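Local atomic coordinates of kappa-carrageenase (Zobellia galactanivorans, PDB entry 5OCR), a protein that probably hydrolyses kappa-carrageenan, a sulphated galactan of red algae, with this chain comprising its family 16 glycoside hydrolase domain of beta-jellyroll fold. Residues Ala104-Ala109 with Met275-Val280; Tyr122-Tyr127 with Trp229-Asn234; Ser137-Val142 with Leu162-Val167. All coordinates share one frame; numbering follows the deposited sequence.

Interaction 1 (Ala104-Ala109 with Met275-Val280); sequences AKIQGA and MYVDYV. With MG (magnesium ion), chain F.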
loop_
_atom_site.group_PDB
_atom_site.type_symbol
_atom_site.label_atom_id
_atom_site.label_comp_id
_atom_site.label_asym_id
_atom_site.label_seq_id
_atom_site.Cartn_x
_atom_site.Cartn_y
_atom_site.Cartn_z
ATOM N N ALA A 104 6.944 8.424 -1.467
ATOM C CA ALA A 104 7.913 7.456 -1.013
ATOM C C ALA A 104 8.755 7.021 -2.151
ATOM O O ALA A 104 8.321 7.004 -3.320
ATOM C CB ALA A 104 7.118 6.271 -0.375
ATOM N N LYS A 105 10.010 6.771 -1.826
ATOM C CA LYS A 105 10.960 6.229 -2.844
ATOM C C LYS A 105 11.187 4.742 -2.553
ATOM O O LYS A 105 11.660 4.332 -1.445
ATOM C CB LYS A 105 12.265 7.090 -2.847
ATOM C CG LYS A 105 13.425 6.515 -3.754
ATOM C CD LYS A 105 14.551 7.546 -3.630
ATOM C CE LYS A 105 15.803 7.020 -4.251
ATOM N NZ LYS A 105 16.788 8.063 -3.839
ATOM N N ILE A 106 10.746 3.927 -3.499
ATOM C CA ILE A 106 10.576 2.482 -3.242
ATOM C C ILE A 106 11.173 1.627 -4.336
ATOM O O ILE A 106 11.025 1.953 -5.572
ATOM C CB ILE A 106 9.036 2.157 -3.142
ATOM C CG1 ILE A 106 8.365 2.857 -1.917
ATOM C CG2 ILE A 106 8.816 0.573 -3.144
ATOM C CD1 ILE A 106 6.825 2.874 -2.049
ATOM N N GLN A 107 11.838 0.535 -3.928
ATOM C CA GLN A 107 12.154 -0.471 -4.928
ATOM C C GLN A 107 11.396 -1.752 -4.584
ATOM O O GLN A 107 11.259 -2.108 -3.409
ATOM C CB GLN A 107 13.671 -0.772 -4.799
ATOM C CG GLN A 107 14.129 -1.992 -5.645
ATOM C CD GLN A 107 15.653 -2.101 -5.751
ATOM O OE1 GLN A 107 16.404 -1.082 -5.860
ATOM N NE2 GLN A 107 16.141 -3.324 -5.619
ATOM N N GLY A 108 10.922 -2.423 -5.619
ATOM C CA GLY A 108 10.090 -3.629 -5.432
ATOM C C GLY A 108 10.919 -4.849 -5.077
ATOM O O GLY A 108 12.065 -4.773 -4.669
ATOM N N ALA A 109 10.260 -5.993 -5.158
ATOM C CA ALA A 109 10.813 -7.267 -4.638
ATOM C C ALA A 109 11.296 -8.208 -5.732
ATOM O O ALA A 109 10.640 -8.422 -6.790
ATOM C CB ALA A 109 9.716 -7.979 -3.806
ATOM N N MET A 275 10.856 -5.748 -0.098
ATOM C CA MET A 275 10.828 -4.377 -0.692
ATOM C C MET A 275 11.755 -3.450 0.076
ATOM O O MET A 275 12.069 -3.702 1.237
ATOM C CB MET A 275 9.389 -3.755 -0.753
ATOM C CG MET A 275 8.810 -3.580 0.666
ATOM S SD MET A 275 7.118 -2.969 0.629
ATOM C CE MET A 275 7.345 -1.264 0.161
ATOM N N TYR A 276 12.133 -2.338 -0.546
ATOM C CA TYR A 276 13.070 -1.391 0.087
ATOM C C TYR A 276 12.526 0.015 -0.040
ATOM O O TYR A 276 11.981 0.424 -1.125
ATOM C CB TYR A 276 14.429 -1.434 -0.683
ATOM C CG TYR A 276 15.019 -2.800 -0.585
ATOM C CD1 TYR A 276 15.840 -3.118 0.516
ATOM C CD2 TYR A 276 14.770 -3.778 -1.561
ATOM C CE1 TYR A 276 16.391 -4.431 0.619
ATOM C CE2 TYR A 276 15.304 -5.093 -1.441
ATOM C CZ TYR A 276 16.099 -5.372 -0.347
ATOM O OH TYR A 276 16.660 -6.614 -0.269
ATOM N N VAL A 277 12.689 0.808 1.005
ATOM C CA VAL A 277 12.193 2.165 0.969
ATOM C C VAL A 277 13.349 3.110 1.391
ATOM O O VAL A 277 13.882 2.987 2.529
ATOM C CB VAL A 277 11.026 2.328 1.965
ATOM C CG1 VAL A 277 10.472 3.751 1.867
ATOM C CG2 VAL A 277 9.876 1.306 1.754
ATOM N N ASP A 278 13.681 4.081 0.535
ATOM C CA ASP A 278 14.706 5.047 0.864
ATOM C C ASP A 278 14.128 6.153 1.698
ATOM O O ASP A 278 14.798 6.622 2.627
ATOM C CB ASP A 278 15.311 5.564 -0.480
ATOM C CG ASP A 278 16.597 6.445 -0.292
ATOM O OD1 ASP A 278 17.211 6.426 0.766
ATOM O OD2 ASP A 278 16.883 7.221 -1.205
ATOM N N TYR A 279 12.927 6.611 1.443
ATOM C CA TYR A 279 12.318 7.631 2.352
ATOM C C TYR A 279 10.806 7.598 2.181
ATOM O O TYR A 279 10.282 7.066 1.177
ATOM C CB TYR A 279 12.867 9.050 2.052
ATOM C CG TYR A 279 12.470 9.641 0.704
ATOM C CD1 TYR A 279 11.136 10.008 0.387
ATOM C CD2 TYR A 279 13.452 9.840 -0.251
ATOM C CE1 TYR A 279 10.824 10.567 -0.853
ATOM C CE2 TYR A 279 13.147 10.359 -1.502
ATOM C CZ TYR A 279 11.825 10.740 -1.794
ATOM O OH TYR A 279 11.503 11.305 -3.007
ATOM N N VAL A 280 10.145 8.187 3.179
ATOM C CA VAL A 280 8.745 8.553 3.071
ATOM C C VAL A 280 8.652 9.956 3.541
ATOM O O VAL A 280 9.274 10.351 4.579
ATOM C CB VAL A 280 7.808 7.598 3.805
ATOM C CG1 VAL A 280 8.200 7.469 5.320
ATOM C CG2 VAL A 280 6.341 8.077 3.628
HETATM MG MG MG F . 17.085 6.989 3.199
HETATM O O HOH W 1 19.175 8.102 3.629
#

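Interaction 2 (Tyr122-Tyr127 with Trp229-Asn234); sequences YSDFDY and WHRPMN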
loop_
_atom_site.group_PDB
_atom_site.type_symbol
_atom_site.label_atom_id
_atom_site.label_comp_id
_atom_site.label_asym_id
_atom_site.label_seq_id
_atom_site.Cartn_x
_atom_site.Cartn_y
_atom_site.Cartn_z
ATOM N N TYR A 122 -4.935 4.834 4.769
ATOM C CA TYR A 122 -6.221 4.216 5.019
ATOM C C TYR A 122 -6.733 4.662 6.387
ATOM O O TYR A 122 -5.947 5.014 7.275
ATOM C CB TYR A 122 -6.222 2.685 4.927
ATOM C CG TYR A 122 -5.613 1.945 6.088
ATOM C CD1 TYR A 122 -4.227 1.977 6.317
ATOM C CD2 TYR A 122 -6.412 1.192 6.906
ATOM C CE1 TYR A 122 -3.644 1.265 7.372
ATOM C CE2 TYR A 122 -5.864 0.461 7.937
ATOM C CZ TYR A 122 -4.486 0.518 8.184
ATOM O OH TYR A 122 -4.016 -0.200 9.258
ATOM N N SER A 123 -8.076 4.711 6.483
ATOM C CA SER A 123 -8.720 5.094 7.778
ATOM C C SER A 123 -9.196 3.948 8.589
ATOM O O SER A 123 -9.131 2.802 8.188
ATOM C CB SER A 123 -9.993 5.881 7.551
ATOM O OG SER A 123 -10.961 5.132 6.797
ATOM N N ASP A 124 -9.723 4.282 9.784
ATOM C CA ASP A 124 -10.491 3.234 10.441
ATOM C C ASP A 124 -11.878 3.086 9.815
ATOM O O ASP A 124 -12.183 3.706 8.788
ATOM C CB ASP A 124 -10.521 3.422 11.964
ATOM C CG ASP A 124 -11.232 4.691 12.401
ATOM O OD1 ASP A 124 -11.911 5.369 11.588
ATOM O OD2 ASP A 124 -11.122 5.031 13.622
ATOM N N PHE A 125 -12.667 2.171 10.361
ATOM C CA PHE A 125 -14.053 1.977 9.869
ATOM C C PHE A 125 -14.949 2.673 10.846
ATOM O O PHE A 125 -14.926 2.348 12.057
ATOM C CB PHE A 125 -14.354 0.457 9.824
ATOM C CG PHE A 125 -13.669 -0.269 8.663
ATOM C CD1 PHE A 125 -14.375 -0.599 7.492
ATOM C CD2 PHE A 125 -12.325 -0.643 8.749
ATOM C CE1 PHE A 125 -13.759 -1.215 6.403
ATOM C CE2 PHE A 125 -11.703 -1.278 7.659
ATOM C CZ PHE A 125 -12.419 -1.582 6.485
ATOM N N ASP A 126 -15.767 3.602 10.353
ATOM C CA ASP A 126 -16.771 4.250 11.241
ATOM C C ASP A 126 -18.158 3.886 10.671
ATOM O O ASP A 126 -18.667 4.525 9.729
ATOM C CB ASP A 126 -16.532 5.767 11.296
ATOM C CG ASP A 126 -17.439 6.464 12.322
ATOM O OD1 ASP A 126 -18.302 5.744 12.880
ATOM O OD2 ASP A 126 -17.321 7.719 12.447
ATOM N N TYR A 127 -18.734 2.813 11.234
ATOM C CA TYR A 127 -20.041 2.317 10.811
ATOM C C TYR A 127 -21.174 3.082 11.395
ATOM O O TYR A 127 -22.314 2.768 11.056
ATOM C CB TYR A 127 -20.230 0.829 11.096
ATOM C CG TYR A 127 -19.535 -0.047 10.085
ATOM C CD1 TYR A 127 -20.180 -0.460 8.905
ATOM C CD2 TYR A 127 -18.218 -0.489 10.317
ATOM C CE1 TYR A 127 -19.558 -1.274 7.963
ATOM C CE2 TYR A 127 -17.589 -1.259 9.364
ATOM C CZ TYR A 127 -18.255 -1.667 8.194
ATOM O OH TYR A 127 -17.565 -2.415 7.264
ATOM N N TRP A 229 -13.008 10.410 -0.113
ATOM C CA TRP A 229 -11.733 10.275 0.594
ATOM C C TRP A 229 -11.398 11.487 1.429
ATOM O O TRP A 229 -10.394 12.229 1.180
ATOM C CB TRP A 229 -10.612 9.888 -0.421
ATOM C CG TRP A 229 -11.018 8.603 -1.036
ATOM C CD1 TRP A 229 -10.763 7.327 -0.524
ATOM C CD2 TRP A 229 -11.825 8.406 -2.248
ATOM N NE1 TRP A 229 -11.362 6.369 -1.309
ATOM C CE2 TRP A 229 -12.060 6.973 -2.351
ATOM C CE3 TRP A 229 -12.407 9.278 -3.222
ATOM C CZ2 TRP A 229 -12.852 6.428 -3.422
ATOM C CZ3 TRP A 229 -13.210 8.713 -4.275
ATOM C CH2 TRP A 229 -13.394 7.344 -4.350
ATOM N N HIS A 230 -12.280 11.696 2.420
ATOM C CA HIS A 230 -12.214 12.845 3.275
ATOM C C HIS A 230 -12.076 12.442 4.696
ATOM O O HIS A 230 -12.376 13.280 5.563
ATOM C CB HIS A 230 -13.445 13.759 3.105
ATOM C CG HIS A 230 -13.706 14.134 1.645
ATOM N ND1 HIS A 230 -13.020 15.099 1.036
ATOM C CD2 HIS A 230 -14.582 13.614 0.691
ATOM C CE1 HIS A 230 -13.448 15.252 -0.230
ATOM N NE2 HIS A 230 -14.371 14.319 -0.461
ATOM N N ARG A 231 -11.714 11.201 4.998
ATOM C CA ARG A 231 -11.575 10.790 6.416
ATOM C C ARG A 231 -10.070 10.833 6.785
ATOM O O ARG A 231 -9.221 10.749 5.906
ATOM C CB ARG A 231 -12.092 9.355 6.576
ATOM C CG ARG A 231 -13.602 9.226 6.327
ATOM C CD ARG A 231 -14.047 7.773 6.455
ATOM N NE ARG A 231 -13.491 7.057 7.575
ATOM C CZ ARG A 231 -13.994 7.104 8.807
ATOM N NH1 ARG A 231 -15.066 7.836 9.051
ATOM N NH2 ARG A 231 -13.446 6.390 9.778
ATOM N N PRO A 232 -9.732 10.934 8.077
ATOM C CA PRO A 232 -8.295 10.887 8.467
ATOM C C PRO A 232 -7.727 9.479 8.210
ATOM O O PRO A 232 -8.408 8.464 8.459
ATOM C CB PRO A 232 -8.324 11.131 10.006
ATOM C CG PRO A 232 -9.675 11.875 10.228
ATOM C CD PRO A 232 -10.634 11.197 9.244
ATOM N N MET A 233 -6.543 9.453 7.597
ATOM C CA MET A 233 -5.920 8.179 7.168
ATOM C C MET A 233 -4.494 8.099 7.680
ATOM O O MET A 233 -3.784 9.125 7.758
ATOM C CB MET A 233 -5.838 8.186 5.625
ATOM C CG MET A 233 -7.292 7.989 5.053
ATOM S SD MET A 233 -7.287 8.186 3.247
ATOM C CE MET A 233 -6.977 9.909 3.057
ATOM N N ASN A 234 -4.065 6.875 7.973
ATOM C CA ASN A 234 -2.682 6.574 8.384
ATOM C C ASN A 234 -1.819 6.288 7.186
ATOM O O ASN A 234 -2.312 5.772 6.169
ATOM C CB ASN A 234 -2.597 5.404 9.336
ATOM C CG ASN A 234 -3.461 5.603 10.575
ATOM O OD1 ASN A 234 -4.673 5.391 10.533
ATOM N ND2 ASN A 234 -2.845 5.988 11.649
HETATM O O HOH W 2 -9.131 7.077 10.694
#

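Interaction 3 (Ser137-Val142 with Leu162-Val167); sequences SEIDVV and LNLHAV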
loop_
_atom_site.group_PDB
_atom_site.type_symbol
_atom_site.label_atom_id
_atom_site.label_comp_id
_atom_site.label_asym_id
_atom_site.label_seq_id
_atom_site.Cartn_x
_atom_site.Cartn_y
_atom_site.Cartn_z
ATOM N N SER A 137 -12.099 4.996 4.175
ATOM C CA SER A 137 -11.428 5.675 3.024
ATOM C C SER A 137 -10.041 5.040 2.826
ATOM O O SER A 137 -9.268 4.976 3.854
ATOM C CB SER A 137 -11.178 7.155 3.409
ATOM O OG SER A 137 -12.374 7.880 3.254
ATOM N N GLU A 138 -9.681 4.668 1.581
ATOM C CA GLU A 138 -8.358 4.120 1.340
ATOM C C GLU A 138 -7.884 4.739 0.007
ATOM O O GLU A 138 -8.590 4.645 -0.953
ATOM C CB GLU A 138 -8.425 2.624 1.193
ATOM C CG GLU A 138 -7.053 2.055 0.812
ATOM C CD GLU A 138 -7.100 0.536 0.696
ATOM O OE1 GLU A 138 -7.931 -0.080 1.436
ATOM O OE2 GLU A 138 -6.291 -0.052 -0.092
ATOM N N ILE A 139 -6.692 5.315 0.004
ATOM C CA ILE A 139 -6.021 5.763 -1.219
ATOM C C ILE A 139 -4.730 4.936 -1.396
ATOM O O ILE A 139 -3.777 5.011 -0.577
ATOM C CB ILE A 139 -5.628 7.286 -1.075
ATOM C CG1 ILE A 139 -6.895 8.142 -0.835
ATOM C CG2 ILE A 139 -4.835 7.669 -2.372
ATOM C CD1 ILE A 139 -6.576 9.631 -0.683
ATOM N N ASP A 140 -4.649 4.208 -2.504
ATOM C CA ASP A 140 -3.403 3.449 -2.802
ATOM C C ASP A 140 -2.530 4.378 -3.615
ATOM O O ASP A 140 -2.864 4.686 -4.738
ATOM C CB ASP A 140 -3.739 2.156 -3.555
ATOM C CG ASP A 140 -4.505 1.230 -2.750
ATOM O OD1 ASP A 140 -4.569 1.368 -1.486
ATOM O OD2 ASP A 140 -5.138 0.400 -3.339
ATOM N N VAL A 141 -1.412 4.818 -3.055
ATOM C CA VAL A 141 -0.538 5.624 -3.853
ATOM C C VAL A 141 0.145 4.795 -4.940
ATOM O O VAL A 141 0.236 5.223 -6.099
ATOM C CB VAL A 141 0.537 6.283 -2.988
ATOM C CG1 VAL A 141 1.456 7.127 -3.954
ATOM C CG2 VAL A 141 -0.165 7.076 -1.859
ATOM N N VAL A 142 0.542 3.555 -4.578
ATOM C CA VAL A 142 0.919 2.587 -5.601
ATOM C C VAL A 142 0.867 1.183 -5.035
ATOM O O VAL A 142 1.061 0.928 -3.803
ATOM C CB VAL A 142 2.340 2.833 -6.147
ATOM C CG1 VAL A 142 3.440 2.431 -5.188
ATOM C CG2 VAL A 142 2.495 2.084 -7.467
ATOM N N LEU A 162 -3.017 2.030 -8.940
ATOM C CA LEU A 162 -2.996 3.235 -8.153
ATOM C C LEU A 162 -4.456 3.503 -7.767
ATOM O O LEU A 162 -4.981 4.561 -8.048
ATOM C CB LEU A 162 -2.313 4.438 -8.847
ATOM C CG LEU A 162 -0.980 4.122 -9.564
ATOM C CD1 LEU A 162 -1.210 3.785 -11.053
ATOM C CD2 LEU A 162 -0.160 5.400 -9.534
ATOM N N ASN A 163 -5.092 2.614 -6.989
ATOM C CA ASN A 163 -6.563 2.614 -6.894
ATOM C C ASN A 163 -7.135 3.260 -5.645
ATOM O O ASN A 163 -6.386 3.463 -4.718
ATOM C CB ASN A 163 -7.022 1.149 -6.807
ATOM C CG ASN A 163 -6.754 0.435 -8.102
ATOM O OD1 ASN A 163 -6.751 1.059 -9.156
ATOM N ND2 ASN A 163 -6.648 -0.859 -8.062
ATOM N N LEU A 164 -8.398 3.677 -5.727
ATOM C CA LEU A 164 -9.110 4.144 -4.535
ATOM C C LEU A 164 -10.116 3.102 -4.064
ATOM O O LEU A 164 -10.729 2.420 -4.882
ATOM C CB LEU A 164 -9.980 5.340 -4.892
ATOM C CG LEU A 164 -9.145 6.556 -5.335
ATOM C CD1 LEU A 164 -10.015 7.624 -6.021
ATOM C CD2 LEU A 164 -8.261 7.110 -4.260
ATOM N N HIS A 165 -10.342 3.044 -2.749
ATOM C CA HIS A 165 -11.307 2.055 -2.198
ATOM C C HIS A 165 -12.071 2.808 -1.133
ATOM O O HIS A 165 -11.527 3.662 -0.452
ATOM C CB HIS A 165 -10.627 0.887 -1.495
ATOM C CG HIS A 165 -9.714 0.079 -2.362
ATOM N ND1 HIS A 165 -10.071 -1.160 -2.852
ATOM C CD2 HIS A 165 -8.428 0.349 -2.838
ATOM C CE1 HIS A 165 -9.053 -1.642 -3.597
ATOM N NE2 HIS A 165 -8.041 -0.713 -3.573
ATOM N N ALA A 166 -13.365 2.512 -1.027
ATOM C CA ALA A 166 -14.122 3.035 0.125
ATOM C C ALA A 166 -15.241 2.103 0.559
ATOM O O ALA A 166 -15.652 1.248 -0.146
ATOM C CB ALA A 166 -14.757 4.388 -0.233
ATOM N N VAL A 167 -15.781 2.345 1.769
ATOM C CA VAL A 167 -17.067 1.730 2.119
ATOM C C VAL A 167 -17.960 2.920 2.416
ATOM O O VAL A 167 -17.498 3.874 3.040
ATOM C CB VAL A 167 -16.897 0.954 3.453
ATOM C CG1 VAL A 167 -18.259 0.411 3.990
ATOM C CG2 VAL A 167 -15.936 -0.220 3.210
HETATM O O HOH W 3 -3.637 0.296 -6.128
#

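Interaction 1 (Ala104-Ala109 with Met275-Val280)
Lys105 NZ meets Asp278 OD2 at 2.8 Å in a salt bridge that strikes the oxygen nearly along its C-O bond. Both side chains lean the same way. With CG anti to the backbone N (chi1 173°) and the rest extended, the lysine runs alongside the aspartate, leaving OD1 to the magnesium ion at 2.5 Å. Asp278 O binds the same ion, so this residue chelates it through backbone and side chain together; the oxygens of Glu30 and Gly66 and a water add further ligands. At its root Lys105 lies over the Tyr279 ring, CB 3.9 Å from the centroid in a CH-pi contact, while Tyr279 OH bonds to Glu103.

Backbone bonds pair the strands antiparallel: Gln107 N to Tyr276 O at 2.8 Å, with Tyr276 N returning to Gln107 O. Beyond them Asp278 N reaches Lys105 O at 2.8 Å, where the chain turns a corner. On the other face Ile106 CG2 touches Met275 CE at 4.1 Å, and both residues pack on strand 115-122. In this structure the corner at Asp278 carries a magnesium site; the antiparallel strand pairing itself belongs to the beta-jellyroll of family 16 hydrolases.

Interaction 2 (Tyr122-Tyr127 with Trp229-Asn234)
Arg231 reaches across to Ser123 and Asp124 with the edge of its guanidinium; two conformers are deposited, and the guanidinium bonds given hold for one of them, which makes them less certain. NE points at Ser123 OG, 3.3 Å away and only 3° out of the guanidinium plane; the N-H...O angle of 172° makes this long bond almost straight. NH2 forms a salt bridge of 2.6 Å with Asp124 OD1 and also donates to Asp124 O at 3.1 Å. That second bond comes from above the carbonyl plane, whereas Ser123 OG takes a lone pair of the same oxygen at 2.7 Å, so Asp124 O has two donors in different directions. The bend of the arginine at chi3 (43°) turns the guanidinium toward these partners. Asp126 meets it differently: CB packs obliquely near NH1 at 3.4 Å, while the carboxylate stays beyond salt-bridge distance, its OD1 being bonded to Ser128.

In the next shell a water bridges the backbones, accepting from Asp124 N and donating to Pro232 O at 2.7 Å. The main chains are fixed by the antiparallel hydrogen-bonded pair of Tyr122 with Asn234, in which Asn234 N donates to Tyr122 O at 2.7 Å and Tyr122 N donates to Asn234 O. Just before Asn234, Met233 lays its CG 3.7 Å from Ser123 N. Ser123 OG also accepts from Ser137 N, which ties the arginine's serine partner to the next strand.

The contact is thus a strand-end and loop junction of the beta-jellyroll, its paired end joining strands 115-122 and 233-241. The loop leaving the former is held against strand 134-144, where Arg231 packs on Thr134 and Phe125 stacks on Tyr136, and on the far flank Asn234 ND2 bonds to Ser93 of strand 86-97.

Interaction 3 (Ser137-Val142 with Leu162-Val167)
Glu138 holds CG anti to its backbone N (chi1 175°) with an extended chain, and His165 holds CG anti to its carbonyl carbon (chi1 -60°); the two side chains consequently lie side by side and point the same way. Glu138 OE2 comes obliquely to the imidazole, 3.5 Å from His165 CD2, with carboxylate and ring closer to parallel than to perpendicular. Asp140 arrives across this pair, its carboxylate turned well out of the ring plane. His165 NE2 gives Asp140 OD2 a weak bond of 3.1 Å, bent to 123° at the hydrogen, although the oxygen sits at the ring edge. Glu138 OE2 and Asp140 OD1 are 2.6 Å apart. Outside the two segments, Glu138 OE1 bonds to Tyr136 OH and OE2 to a glycerol, probably from the crystallisation liquor.

The sequence of this strand, Glu-Ile-Asp-Val-Val followed by Glu143, matches the family 16 signature, whose acidic residues line the active-site cleft in relatives. In this strand Val141 and Val142 both face Phe119, a classic beta bulge, and Glu143 OE1 lies close to Asp140 OD2.

The backbones support this arrangement by antiparallel pairing. Glu138 N donates to His165 O at 2.9 Å and His165 N answers to Glu138 O, making a hydrogen-bonded pair; further along, Asp140 N donates to Asn163 O at 2.9 Å. A water links Asp140 OD2, to which it donates, with Asn163 N, from which it accepts.

On the opposite face Ile139 CG1 packs against Leu164 CD2 at 3.8 Å, the two side chains again running alongside. Ile139 extends this apolar layer to Cys205 and Val207 of strand 200-207, and Leu164 to Trp214 and Trp229.

From the N terminus the chain first enters residues 104-109 in strand 100-107, then 122-127, then 137-142. The partners return in reverse order: 162-167 closes the short loop of interaction 3, 229-234 closes interaction 2 around it, and 275-280 closes interaction 1 around both, so the three loops nest without crossing. Interactions 2 and 3 touch, since Trp229 NE1 lies 2.8 Å from His165 O in a probable hydrogen bond; together they join strands 233-241, 115-122, 134-144 and 159-170 in succession. Interaction 1, its centre about 24 Å from that of interaction 2, ties strand 100-107 to strand 273-285 near the C terminus, across the chain's centre from interaction 2.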